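Local coordinates for endo-1,4-beta-mannanase (Eisenia fetida, PDB 5Y6T), which probably hydrolyses internal beta-1,4-mannosidic bonds in mannans as an endo-mannanase of glycoside hydrolase family 5, at residues L8-G13 against D290-I295; W314-G319 against Q354-R359; C248-G253 against L257-F262. All coordinates share one frame; numbering follows the deposited sequence. Where two conformers were deposited one is given.

Contact 1: L8-G13 against D290-I295; sequences LDVQNG and DKPNNI
Pro-292 brings the 290-295 segment up against Val-10 and Gly-13. Ahead of it, Asp-290 ties its OD1 to Tyr-263 OH. At Lys-291 the backbones come closest, with its CA 5.2 Å from CA of Gly-13. The lysine side chain points away from the 8-13 segment, and its NZ forms a salt bridge with Asp-246 and a hydrogen bond to Ile-260 O.

Pro-292 carries the contact. Val-10 points its CB toward it and presents CG1 to the CD-CG edge of the ring. CG1 of Val-10 lies 3.5 Å from CD of Pro-292 and 3.7 Å from its CG. With chi1 at 171°, CG1 is anti to the backbone N, and this branch is the one that meets the ring edge. The other branch, Val-10 CG2, stays at 4.1 Å from Pro-292 CG. Gly-13 approaches from another direction: its carbonyl oxygen sits over one side of the ring, 3.8 Å from CB of Pro-292. Val-10 and Gly-13 O thus meet the proline roughly at right angles.

The fold is the (beta/alpha)8 barrel of GH5 enzymes. Strands 9-11 and 14-17 form a hairpin at the N-terminal end of the barrel strands, and Asn-12 and Gly-13 have the backbone angles of a type I' turn.

After the proline, Asn-293 begins the barrel strand 293-297. Asn-294 bonds through its backbone to Tyr-263 and Met-265 of strand 262-266.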
loop_
_atom_site.group_PDB
_atom_site.type_symbol
_atom_site.label_atom_id
_atom_site.label_comp_id
_atom_site.label_asym_id
_atom_site.label_seq_id
_atom_site.Cartn_x
_atom_site.Cartn_y
_atom_site.Cartn_z
ATOM N N LEU A 8 -8.753 -6.987 -10.580
ATOM C CA LEU A 8 -9.402 -6.026 -9.692
ATOM C C LEU A 8 -9.422 -4.668 -10.407
ATOM O O LEU A 8 -8.428 -4.304 -11.063
ATOM C CB LEU A 8 -8.640 -6.008 -8.376
ATOM C CG LEU A 8 -9.303 -5.392 -7.183
ATOM C CD1 LEU A 8 -10.513 -6.226 -6.819
ATOM C CD2 LEU A 8 -8.225 -5.358 -6.100
ATOM N N ASP A 9 -10.566 -3.952 -10.379
ATOM C CA ASP A 9 -10.606 -2.631 -10.990
ATOM C C ASP A 9 -11.494 -1.667 -10.197
ATOM O O ASP A 9 -11.978 -2.026 -9.112
ATOM C CB ASP A 9 -10.933 -2.700 -12.488
ATOM C CG ASP A 9 -12.393 -2.879 -12.777
ATOM O OD1 ASP A 9 -13.078 -3.482 -11.952
ATOM O OD2 ASP A 9 -12.845 -2.427 -13.855
ATOM N N VAL A 10 -11.605 -0.442 -10.692
ATOM C CA VAL A 10 -12.378 0.624 -10.027
ATOM C C VAL A 10 -13.353 1.247 -11.033
ATOM O O VAL A 10 -12.966 1.719 -12.112
ATOM C CB VAL A 10 -11.459 1.697 -9.405
ATOM C CG1 VAL A 10 -12.271 2.907 -8.902
ATOM C CG2 VAL A 10 -10.612 1.123 -8.301
ATOM N N GLN A 11 -14.605 1.323 -10.627
ATOM C CA GLN A 11 -15.650 1.989 -11.424
ATOM C C GLN A 11 -16.655 2.632 -10.548
ATOM O O GLN A 11 -17.017 2.087 -9.510
ATOM C CB GLN A 11 -16.347 0.996 -12.347
ATOM C CG GLN A 11 -15.448 0.446 -13.451
ATOM C CD GLN A 11 -14.916 1.526 -14.392
ATOM O OE1 GLN A 11 -15.532 2.591 -14.559
ATOM N NE2 GLN A 11 -13.727 1.277 -14.973
ATOM N N ASN A 12 -17.146 3.800 -10.948
ATOM C CA ASN A 12 -18.181 4.425 -10.220
ATOM C C ASN A 12 -17.862 4.581 -8.753
ATOM O O ASN A 12 -18.705 4.592 -7.907
ATOM C CB ASN A 12 -19.543 3.740 -10.452
ATOM C CG ASN A 12 -19.956 3.780 -11.905
ATOM O OD1 ASN A 12 -20.737 2.958 -12.348
ATOM N ND2 ASN A 12 -19.336 4.658 -12.676
ATOM N N GLY A 13 -16.584 4.775 -8.456
ATOM C CA GLY A 13 -16.190 5.043 -7.126
ATOM C C GLY A 13 -16.176 3.805 -6.272
ATOM O O GLY A 13 -16.085 3.946 -5.044
ATOM N N ASP A 290 -12.669 11.209 -4.832
ATOM C CA ASP A 290 -12.880 10.765 -6.216
ATOM C C ASP A 290 -12.394 9.376 -6.587
ATOM O O ASP A 290 -12.318 9.017 -7.784
ATOM C CB ASP A 290 -12.353 11.826 -7.225
ATOM C CG ASP A 290 -10.841 12.053 -7.124
ATOM O OD1 ASP A 290 -10.211 11.500 -6.212
ATOM O OD2 ASP A 290 -10.302 12.996 -7.797
ATOM N N LYS A 291 -12.093 8.557 -5.559
ATOM C CA LYS A 291 -11.668 7.153 -5.698
ATOM C C LYS A 291 -12.152 6.482 -4.430
ATOM O O LYS A 291 -12.335 7.143 -3.391
ATOM C CB LYS A 291 -10.131 7.035 -5.734
ATOM C CG LYS A 291 -9.498 7.923 -6.814
ATOM C CD LYS A 291 -7.968 7.786 -6.780
ATOM C CE LYS A 291 -7.227 8.831 -7.604
ATOM N NZ LYS A 291 -7.567 8.779 -9.026
ATOM N N PRO A 292 -12.334 5.159 -4.487
ATOM C CA PRO A 292 -12.539 4.410 -3.252
ATOM C C PRO A 292 -11.376 4.567 -2.300
ATOM O O PRO A 292 -10.309 5.020 -2.730
ATOM C CB PRO A 292 -12.702 2.945 -3.739
ATOM C CG PRO A 292 -12.473 2.894 -5.159
ATOM C CD PRO A 292 -12.094 4.285 -5.645
ATOM N N ASN A 293 -11.580 4.186 -1.021
ATOM C CA ASN A 293 -10.614 4.352 0.042
ATOM C C ASN A 293 -10.572 3.118 0.883
ATOM O O ASN A 293 -11.605 2.676 1.352
ATOM C CB ASN A 293 -11.075 5.537 0.903
ATOM C CG ASN A 293 -10.048 5.988 1.909
ATOM O OD1 ASN A 293 -8.857 5.662 1.825
ATOM N ND2 ASN A 293 -10.474 6.823 2.807
ATOM N N ASN A 294 -9.365 2.644 1.166
ATOM C CA ASN A 294 -9.037 1.436 1.957
ATOM C C ASN A 294 -8.415 1.824 3.239
ATOM O O ASN A 294 -7.510 2.601 3.236
ATOM C CB ASN A 294 -8.114 0.594 1.125
ATOM C CG ASN A 294 -7.679 -0.691 1.818
ATOM O OD1 ASN A 294 -7.381 -0.706 3.004
ATOM N ND2 ASN A 294 -7.592 -1.756 1.057
ATOM N N ILE A 295 -8.887 1.293 4.392
ATOM C CA ILE A 295 -8.186 1.564 5.649
ATOM C C ILE A 295 -7.042 0.521 5.668
ATOM O O ILE A 295 -7.216 -0.605 6.207
ATOM C CB ILE A 295 -9.101 1.462 6.864
ATOM C CG1 ILE A 295 -10.406 2.269 6.672
ATOM C CG2 ILE A 295 -8.322 1.866 8.121
ATOM C CD1 ILE A 295 -11.333 2.341 7.909
#

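Contact 2: W314-G319 against Q354-R359; sequences WAYTQG and QNAGGR
The last turn of helix 308-317 comes up against the 354-359 loop, with CA of Tyr-316 4.8 Å from CA of Gly-357. The Tyr-316 side chain does most of the work. Its CG is anti to the backbone N (chi1 -173°), which lays the ring along the loop backbone. Gly-357 sits over one face. Its CA is 4.0 Å from the ring centroid and 24° off the normal, a CH-pi contact. Gly-357 N lies over the middle of the same ring. With no side chain on Gly-357, the main chain can rest this close.

The phenol end reaches Gly-358. Tyr-316 OH donates a short hydrogen bond to Gly-358 O, 2.5 Å long. The donor lies in the carbonyl plane, on a lone pair, at a C=O...donor angle of 132°. The same hydroxyl accepts from Asp-353 N. Two bonds therefore grip it and hold the ring end in place. Ala-356 adds its methyl obliquely to the ring, with CB 4.1 Å from Tyr-316 CE2. Phe-23 of strand 20-28 makes an edge-to-face contact with the tyrosine.

Residues 354-357 join strand 352-353 to the weakly bonded strand 358-359, antiparallel to it. The backbone of Arg-359 bonds to Lys-21 and Phe-23. The tyrosine thus docks an outer helix of the (beta/alpha)8 barrel onto a small C-terminal beta hairpin.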
loop_
_atom_site.group_PDB
_atom_site.type_symbol
_atom_site.label_atom_id
_atom_site.label_comp_id
_atom_site.label_asym_id
_atom_site.label_seq_id
_atom_site.Cartn_x
_atom_site.Cartn_y
_atom_site.Cartn_z
ATOM N N TRP A 314 -16.528 -1.419 11.029
ATOM C CA TRP A 314 -16.667 -0.029 10.662
ATOM C C TRP A 314 -16.251 0.112 9.203
ATOM O O TRP A 314 -16.916 0.732 8.429
ATOM C CB TRP A 314 -15.805 0.839 11.555
ATOM C CG TRP A 314 -15.932 2.293 11.223
ATOM C CD1 TRP A 314 -15.167 3.031 10.388
ATOM C CD2 TRP A 314 -16.969 3.168 11.698
ATOM N NE1 TRP A 314 -15.674 4.310 10.267
ATOM C CE2 TRP A 314 -16.768 4.417 11.102
ATOM C CE3 TRP A 314 -18.068 2.990 12.593
ATOM C CZ2 TRP A 314 -17.605 5.555 11.381
ATOM C CZ3 TRP A 314 -18.900 4.096 12.861
ATOM C CH2 TRP A 314 -18.682 5.360 12.209
ATOM N N ALA A 315 -15.105 -0.481 8.832
ATOM C CA ALA A 315 -14.600 -0.330 7.470
ATOM C C ALA A 315 -15.636 -0.842 6.454
ATOM O O ALA A 315 -15.907 -0.226 5.435
ATOM C CB ALA A 315 -13.328 -1.098 7.316
ATOM N N TYR A 316 -16.210 -1.991 6.780
ATOM C CA TYR A 316 -17.150 -2.704 5.908
ATOM C C TYR A 316 -18.458 -1.949 5.736
ATOM O O TYR A 316 -19.046 -1.933 4.646
ATOM C CB TYR A 316 -17.383 -4.154 6.379
ATOM C CG TYR A 316 -18.201 -4.927 5.385
ATOM C CD1 TYR A 316 -17.587 -5.500 4.247
ATOM C CD2 TYR A 316 -19.531 -5.091 5.563
ATOM C CE1 TYR A 316 -18.325 -6.182 3.290
ATOM C CE2 TYR A 316 -20.286 -5.803 4.642
ATOM C CZ TYR A 316 -19.683 -6.328 3.485
ATOM O OH TYR A 316 -20.388 -7.016 2.529
ATOM N N THR A 317 -18.914 -1.331 6.814
ATOM C CA THR A 317 -20.252 -0.775 6.829
ATOM C C THR A 317 -20.325 0.739 6.580
ATOM O O THR A 317 -21.396 1.250 6.359
ATOM C CB THR A 317 -20.919 -1.061 8.182
ATOM O OG1 THR A 317 -20.171 -0.475 9.250
ATOM C CG2 THR A 317 -21.069 -2.570 8.394
ATOM N N GLN A 318 -19.198 1.419 6.642
ATOM C CA GLN A 318 -19.189 2.899 6.567
ATOM C C GLN A 318 -18.426 3.387 5.333
ATOM O O GLN A 318 -17.893 4.538 5.347
ATOM C CB GLN A 318 -18.562 3.429 7.859
ATOM C CG GLN A 318 -19.427 3.090 9.086
ATOM C CD GLN A 318 -20.788 3.763 9.018
ATOM O OE1 GLN A 318 -20.917 4.806 8.440
ATOM N NE2 GLN A 318 -21.810 3.151 9.645
ATOM N N GLY A 319 -18.404 2.586 4.275
ATOM C CA GLY A 319 -18.064 3.164 2.931
ATOM C C GLY A 319 -16.657 2.909 2.400
ATOM O O GLY A 319 -16.290 3.388 1.318
ATOM N N GLN A 354 -24.112 -5.797 -1.083
ATOM C CA GLN A 354 -23.667 -4.904 -2.130
ATOM C C GLN A 354 -24.010 -3.440 -1.843
ATOM O O GLN A 354 -23.467 -2.568 -2.485
ATOM C CB GLN A 354 -24.281 -5.338 -3.480
ATOM C CG GLN A 354 -23.665 -6.637 -3.963
ATOM C CD GLN A 354 -22.269 -6.482 -4.523
ATOM O OE1 GLN A 354 -22.025 -5.759 -5.510
ATOM N NE2 GLN A 354 -21.343 -7.182 -3.938
ATOM N N ASN A 355 -24.905 -3.202 -0.894
ATOM C CA ASN A 355 -25.218 -1.851 -0.489
ATOM C C ASN A 355 -24.216 -1.345 0.557
ATOM O O ASN A 355 -24.231 -0.210 0.926
ATOM C CB ASN A 355 -26.681 -1.784 -0.001
ATOM C CG ASN A 355 -26.847 -1.475 1.487
ATOM O OD1 ASN A 355 -26.952 -0.302 1.906
ATOM N ND2 ASN A 355 -26.967 -2.512 2.277
ATOM N N ALA A 356 -23.362 -2.252 1.038
ATOM C CA ALA A 356 -22.340 -1.943 2.051
ATOM C C ALA A 356 -20.998 -2.291 1.366
ATOM O O ALA A 356 -20.833 -1.959 0.207
ATOM C CB ALA A 356 -22.634 -2.700 3.340
ATOM N N GLY A 357 -20.019 -2.917 2.026
ATOM C CA GLY A 357 -18.698 -3.132 1.387
ATOM C C GLY A 357 -18.609 -4.099 0.225
ATOM O O GLY A 357 -17.654 -4.054 -0.519
ATOM N N GLY A 358 -19.612 -4.977 0.068
ATOM C CA GLY A 358 -19.662 -5.920 -1.044
ATOM C C GLY A 358 -19.090 -7.306 -0.680
ATOM O O GLY A 358 -19.095 -7.736 0.482
ATOM N N ARG A 359 -18.616 -8.002 -1.678
ATOM C CA ARG A 359 -18.276 -9.410 -1.556
ATOM C C ARG A 359 -16.927 -9.584 -0.849
ATOM O O ARG A 359 -15.971 -8.970 -1.215
ATOM C CB ARG A 359 -18.209 -10.040 -2.937
ATOM C CG ARG A 359 -17.797 -11.484 -2.936
ATOM C CD ARG A 359 -18.049 -12.128 -4.305
ATOM N NE ARG A 359 -17.864 -13.584 -4.270
ATOM C CZ ARG A 359 -18.221 -14.440 -5.237
ATOM N NH1 ARG A 359 -18.830 -14.030 -6.344
ATOM N NH2 ARG A 359 -18.006 -15.739 -5.073
#

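Contact 3: C248-G253 against L257-F262; sequences CLIDAG and LGVIDF
The carbonyl oxygen of Gly-258 takes a hydrogen bond from Asn-209 ND2 and rests against the side chain of Leu-249. CB of Leu-249 is 3.5 Å from this oxygen, and CD1 of Leu-249 is 3.7 Å from it. Gly-258 is the centre of an inverse gamma turn. The turn is closed by a weak bond from Val-259 N to Leu-257 O, 2.9 Å long.

Leu-249 points toward the loop. Its chain is extended beyond CB (chi2 -176°), which carries CD1 past Gly-258 to Ile-260. There CD1 of Leu-249 lies 4.2 Å from CG2 of Ile-260. Ile-250 is next on the helix and takes the edge of the contact. CD1 of Ile-250 touches CG1 of Val-259 at 3.9 Å, and the two side chains meet at a slant. CG1 is the branch of Val-259 that lies beside its backbone N (chi1 -64°). The contact across the segments is otherwise apolar packing, and most of it is buried.

The helix 246-253 is pinned by the disulfide from Cys-248 to Cys-182. Ile-260 also packs on Val-224 and Leu-226 of strand 223-228, while Lys-216 of helix 201-218 bonds to Val-259 O and makes a salt bridge with Asp-261. The loop packs against helix 246-253, is bonded to helix 201-218, and leads into strand 262-266 beside strand 223-228.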
loop_
_atom_site.group_PDB
_atom_site.type_symbol
_atom_site.label_atom_id
_atom_site.label_comp_id
_atom_site.label_asym_id
_atom_site.label_seq_id
_atom_site.Cartn_x
_atom_site.Cartn_y
_atom_site.Cartn_z
ATOM N N CYS A 248 -2.452 16.686 -8.276
ATOM C CA CYS A 248 -1.176 16.902 -7.546
ATOM C C CYS A 248 -0.036 16.015 -8.075
ATOM O O CYS A 248 1.124 16.495 -8.106
ATOM C CB CYS A 248 -1.348 16.808 -6.067
ATOM S SG CYS A 248 -2.340 18.140 -5.354
ATOM N N LEU A 249 -0.300 14.738 -8.311
ATOM C CA LEU A 249 0.744 13.774 -8.810
ATOM C C LEU A 249 1.226 14.204 -10.172
ATOM O O LEU A 249 2.403 14.277 -10.423
ATOM C CB LEU A 249 0.259 12.364 -8.888
ATOM C CG LEU A 249 -0.002 11.747 -7.511
ATOM C CD1 LEU A 249 -0.387 10.317 -7.588
ATOM C CD2 LEU A 249 1.220 11.875 -6.603
ATOM N N ILE A 250 0.308 14.578 -11.044
ATOM C CA ILE A 250 0.715 15.077 -12.373
ATOM C C ILE A 250 1.438 16.406 -12.311
ATOM O O ILE A 250 2.446 16.600 -13.040
ATOM C CB ILE A 250 -0.487 15.147 -13.356
ATOM C CG1 ILE A 250 -1.088 13.762 -13.618
ATOM C CG2 ILE A 250 -0.029 15.648 -14.740
ATOM C CD1 ILE A 250 -2.482 13.731 -14.187
ATOM N N ASP A 251 0.990 17.315 -11.440
ATOM C CA ASP A 251 1.650 18.612 -11.266
ATOM C C ASP A 251 3.104 18.402 -10.834
ATOM O O ASP A 251 4.053 19.001 -11.416
ATOM C CB ASP A 251 0.921 19.477 -10.286
ATOM C CG ASP A 251 1.219 20.948 -10.485
ATOM O OD1 ASP A 251 2.149 21.223 -11.269
ATOM O OD2 ASP A 251 0.548 21.788 -9.841
ATOM N N ALA A 252 3.318 17.428 -9.968
ATOM C CA ALA A 252 4.664 17.134 -9.447
ATOM C C ALA A 252 5.566 16.421 -10.411
ATOM O O ALA A 252 6.762 16.775 -10.493
ATOM C CB ALA A 252 4.523 16.340 -8.148
ATOM N N GLY A 253 5.068 15.376 -11.100
ATOM C CA GLY A 253 5.953 14.475 -11.853
ATOM C C GLY A 253 5.857 14.623 -13.347
ATOM O O GLY A 253 6.635 14.027 -14.076
ATOM N N LEU A 257 -0.274 9.631 -16.933
ATOM C CA LEU A 257 -0.706 8.297 -16.587
ATOM C C LEU A 257 -0.466 7.934 -15.133
ATOM O O LEU A 257 -0.923 6.880 -14.683
ATOM C CB LEU A 257 -0.063 7.218 -17.482
ATOM C CG LEU A 257 -0.386 7.296 -19.006
ATOM C CD1 LEU A 257 0.369 6.240 -19.808
ATOM C CD2 LEU A 257 -1.893 7.149 -19.221
ATOM N N GLY A 258 0.275 8.766 -14.427
ATOM C CA GLY A 258 0.786 8.412 -13.106
ATOM C C GLY A 258 -0.202 8.781 -12.029
ATOM O O GLY A 258 0.090 9.661 -11.183
ATOM N N VAL A 259 -1.368 8.107 -12.062
ATOM C CA VAL A 259 -2.480 8.391 -11.168
ATOM C C VAL A 259 -2.828 7.092 -10.468
ATOM O O VAL A 259 -2.727 6.004 -11.075
ATOM C CB VAL A 259 -3.681 8.982 -11.924
ATOM C CG1 VAL A 259 -3.275 10.307 -12.507
ATOM C CG2 VAL A 259 -4.244 8.003 -12.977
ATOM N N ILE A 260 -3.294 7.190 -9.214
ATOM C CA ILE A 260 -3.626 5.997 -8.443
ATOM C C ILE A 260 -5.117 5.661 -8.596
ATOM O O ILE A 260 -5.859 6.479 -9.182
ATOM C CB ILE A 260 -3.200 6.107 -7.001
ATOM C CG1 ILE A 260 -4.031 7.103 -6.231
ATOM C CG2 ILE A 260 -1.748 6.342 -6.960
ATOM C CD1 ILE A 260 -3.776 7.139 -4.735
ATOM N N ASP A 261 -5.539 4.477 -8.172
ATOM C CA ASP A 261 -6.868 4.020 -8.385
ATOM C C ASP A 261 -7.711 4.002 -7.155
ATOM O O ASP A 261 -8.941 4.153 -7.295
ATOM C CB ASP A 261 -6.848 2.612 -8.970
ATOM C CG ASP A 261 -6.175 2.597 -10.316
ATOM O OD1 ASP A 261 -6.849 3.033 -11.319
ATOM O OD2 ASP A 261 -4.963 2.287 -10.376
ATOM N N PHE A 262 -7.096 3.707 -5.991
ATOM C CA PHE A 262 -7.782 3.874 -4.700
ATOM C C PHE A 262 -6.875 4.510 -3.658
ATOM O O PHE A 262 -5.654 4.274 -3.603
ATOM C CB PHE A 262 -8.518 2.642 -4.202
ATOM C CG PHE A 262 -7.658 1.428 -3.844
ATOM C CD1 PHE A 262 -7.095 1.301 -2.591
ATOM C CD2 PHE A 262 -7.462 0.414 -4.748
ATOM C CE1 PHE A 262 -6.412 0.168 -2.210
ATOM C CE2 PHE A 262 -6.734 -0.715 -4.391
ATOM C CZ PHE A 262 -6.195 -0.821 -3.134
#

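Along the chain, contact 3 is nested inside the long loop closed by contact 1, and contact 2 follows both. Contacts 1 and 3 have centres about 15 Å apart and touch directly: the two segments that meet, 257-262 and 290-295, lead into the neighbouring parallel strands 262-266 and 293-297. Contacts 1 and 2 lie about 12 Å apart by their centres. Strand 293-297 and helix 308-317 are consecutive, and Ile-295 packs on Ala-315. Contacts 2 and 3 do not touch; their centres are about 27 Å apart. Together they link the N-terminal hairpin, the barrel strands, two of the outer helices and the C-terminal hairpin in one barrel domain.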